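Local atomic coordinates of N-acetylneuraminic acid (Sialic acid) synthetase (Leptospira borgpetersenii serovar Hardjo-bovis, PDB entry 6NCS), a protein that probably acts as a sialic acid (N-acylneuraminate or its 9-phosphate) synthase of the NeuB family and binds manganese. Residues 57-62 with 227-232. Sequence-based numbering, arbitrary orientation.
Sequences AIKFQA and IIEKHY. With MN (manganese (II) ion), chain C.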
loop_
_atom_site.group_PDB
_atom_site.type_symbol
_atom_site.label_atom_id
_atom_site.label_comp_id
_atom_site.label_asym_id
_atom_site.label_seq_id
_atom_site.Cartn_x
_atom_site.Cartn_y
_atom_site.Cartn_z
ATOM N N ALA A 57 -18.823 -1.062 12.164
ATOM C CA ALA A 57 -19.220 -0.219 13.277
ATOM C C ALA A 57 -19.746 1.105 12.749
ATOM O O ALA A 57 -19.381 1.537 11.653
ATOM C CB ALA A 57 -18.040 0.012 14.232
ATOM N N ILE A 58 -20.611 1.748 13.536
ATOM C CA ILE A 58 -21.014 3.126 13.276
ATOM C C ILE A 58 -20.736 3.950 14.530
ATOM O O ILE A 58 -21.001 3.509 15.656
ATOM C CB ILE A 58 -22.490 3.225 12.822
ATOM C CG1 ILE A 58 -22.863 4.668 12.479
ATOM C CG2 ILE A 58 -23.449 2.616 13.868
ATOM C CD1 ILE A 58 -24.170 4.810 11.712
ATOM N N LYS A 59 -20.162 5.139 14.328
ATOM C CA LYS A 59 -19.626 5.956 15.406
ATOM C C LYS A 59 -20.345 7.301 15.449
ATOM O O LYS A 59 -20.607 7.908 14.406
ATOM C CB LYS A 59 -18.115 6.177 15.218
ATOM C CG LYS A 59 -17.416 6.760 16.433
ATOM C CD LYS A 59 -15.955 7.080 16.119
ATOM C CE LYS A 59 -15.873 8.368 15.338
ATOM N NZ LYS A 59 -16.718 9.373 16.070
ATOM N N PHE A 60 -20.658 7.763 16.660
ATOM C CA PHE A 60 -21.311 9.050 16.891
ATOM C C PHE A 60 -20.386 9.919 17.749
ATOM O O PHE A 60 -19.265 9.525 18.073
ATOM C CB PHE A 60 -22.705 8.837 17.517
ATOM C CG PHE A 60 -23.701 8.205 16.564
ATOM C CD1 PHE A 60 -24.548 8.993 15.799
ATOM C CD2 PHE A 60 -23.764 6.824 16.412
ATOM C CE1 PHE A 60 -25.455 8.418 14.899
ATOM C CE2 PHE A 60 -24.663 6.237 15.518
ATOM C CZ PHE A 60 -25.513 7.037 14.765
ATOM N N GLN A 61 -20.827 11.133 18.076
ATOM C CA GLN A 61 -20.030 12.060 18.878
ATOM C C GLN A 61 -20.832 12.494 20.095
ATOM O O GLN A 61 -21.999 12.877 19.963
ATOM C CB GLN A 61 -19.600 13.294 18.074
ATOM C CG GLN A 61 -18.632 12.936 16.943
ATOM C CD GLN A 61 -18.195 14.129 16.116
ATOM O OE1 GLN A 61 -18.366 15.280 16.511
ATOM N NE2 GLN A 61 -17.642 13.850 14.937
ATOM N N ALA A 62 -20.193 12.448 21.264
ATOM C CA ALA A 62 -20.821 12.762 22.548
ATOM C C ALA A 62 -20.093 13.956 23.156
ATOM O O ALA A 62 -18.957 13.824 23.630
ATOM C CB ALA A 62 -20.774 11.551 23.483
ATOM N N ILE A 227 -7.512 -0.725 10.247
ATOM C CA ILE A 227 -8.790 -0.133 10.599
ATOM C C ILE A 227 -8.968 1.030 9.640
ATOM O O ILE A 227 -7.994 1.722 9.328
ATOM C CB ILE A 227 -8.815 0.369 12.063
ATOM C CG1 ILE A 227 -8.522 -0.757 13.052
ATOM C CG2 ILE A 227 -10.157 1.032 12.386
ATOM C CD1 ILE A 227 -7.017 -0.938 13.375
ATOM N N ILE A 228 -10.189 1.234 9.152
ATOM C CA ILE A 228 -10.507 2.384 8.311
ATOM C C ILE A 228 -11.695 3.099 8.925
ATOM O O ILE A 228 -12.723 2.467 9.215
ATOM C CB ILE A 228 -10.828 1.983 6.858
ATOM C CG1 ILE A 228 -9.586 1.432 6.157
ATOM C CG2 ILE A 228 -11.396 3.181 6.094
ATOM C CD1 ILE A 228 -8.537 2.519 5.821
ATOM N N GLU A 229 -11.561 4.412 9.111
ATOM C CA GLU A 229 -12.663 5.264 9.529
ATOM C C GLU A 229 -12.967 6.233 8.393
ATOM O O GLU A 229 -12.049 6.830 7.823
ATOM C CB GLU A 229 -12.315 6.021 10.817
ATOM C CG GLU A 229 -13.462 6.850 11.353
ATOM C CD GLU A 229 -13.104 7.568 12.639
ATOM O OE1 GLU A 229 -13.044 8.813 12.634
ATOM O OE2 GLU A 229 -12.872 6.887 13.654
ATOM N N LYS A 230 -14.243 6.371 8.052
ATOM C CA LYS A 230 -14.664 7.223 6.944
ATOM C C LYS A 230 -15.942 7.940 7.340
ATOM O O LYS A 230 -16.882 7.299 7.817
ATOM C CB LYS A 230 -14.885 6.380 5.676
ATOM C CG LYS A 230 -15.479 7.120 4.482
ATOM C CD LYS A 230 -14.497 8.101 3.861
ATOM C CE LYS A 230 -15.221 9.073 2.921
ATOM N NZ LYS A 230 -14.281 10.118 2.381
ATOM N N HIS A 231 -15.980 9.263 7.169
ATOM C CA HIS A 231 -17.209 9.983 7.476
ATOM C C HIS A 231 -18.331 9.511 6.562
ATOM O O HIS A 231 -18.104 9.095 5.421
ATOM C CB HIS A 231 -17.020 11.492 7.332
ATOM C CG HIS A 231 -16.253 12.109 8.458
ATOM N ND1 HIS A 231 -16.824 12.987 9.352
ATOM C CD2 HIS A 231 -14.962 11.965 8.843
ATOM C CE1 HIS A 231 -15.919 13.363 10.238
ATOM N NE2 HIS A 231 -14.780 12.758 9.950
ATOM N N TYR A 232 -19.556 9.608 7.066
ATOM C CA TYR A 232 -20.665 8.869 6.491
ATOM C C TYR A 232 -21.943 9.691 6.576
ATOM O O TYR A 232 -22.195 10.377 7.573
ATOM C CB TYR A 232 -20.788 7.515 7.215
ATOM C CG TYR A 232 -22.101 6.804 7.038
ATOM C CD1 TYR A 232 -22.525 6.386 5.781
ATOM C CD2 TYR A 232 -22.908 6.519 8.133
ATOM C CE1 TYR A 232 -23.734 5.734 5.621
ATOM C CE2 TYR A 232 -24.113 5.852 7.979
ATOM C CZ TYR A 232 -24.519 5.465 6.720
ATOM O OH TYR A 232 -25.718 4.809 6.563
HETATM MN MN MN C . -13.182 12.944 11.475
HETATM O O HOH W 1 -13.174 10.982 11.446
#
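Lys59 and Glu229 meet inside the barrel with their side chains crossing at about a right angle: methylene CE of Lys59 lies 3.7 Å from OE2 of Glu229. The touch is through carbon, since NZ of Lys59 stays 5.1 Å from OE1 of Glu229, though the opposite charges probably still attract. The lysine chain bends at both outer torsions (chi3 78°, chi4 49°), carrying NZ back to a weak hydrogen bond with its neighbour's carbonyl, Phe60 O, at 3.2 Å, a salt bridge to Glu31 and hydrogen bonds to Thr106 and a citrate, probably from the crystallisation liquor. Its long alkyl chain lets the ammonium group reach all these partners. Glu229 runs extended, and a carboxylate suits its double task: OE2 forms a salt bridge with Lys125, while OE1 accepts a hydrogen bond of 2.5 Å from a water. That water is bound to the manganese at 2.0 Å, so the carboxylate lies in the second shell and probably orients this ligand. The imidazole of His231 offers NE2 to the metal directly at 2.2 Å, joined by His210.

Strands 57-62 and 227-231 belong to the parallel sheet of a TIM barrel and are separated by strand 27-33, so Lys59 and Glu229 must reach past it to meet. On the outer side of the sheet, the contact is apolar: methyl CD1 of Ile58 approaches the edge of the Tyr232 ring, near its plane, 3.9 Å from CE2. Branched and apolar, Ile58 suits this strand-helix interface, also touching Ser96 of helix 86-98. Tyr232 combines a flat ring, packed against helix 40-52, with a hydroxyl that hydrogen-bonds to Met46 O.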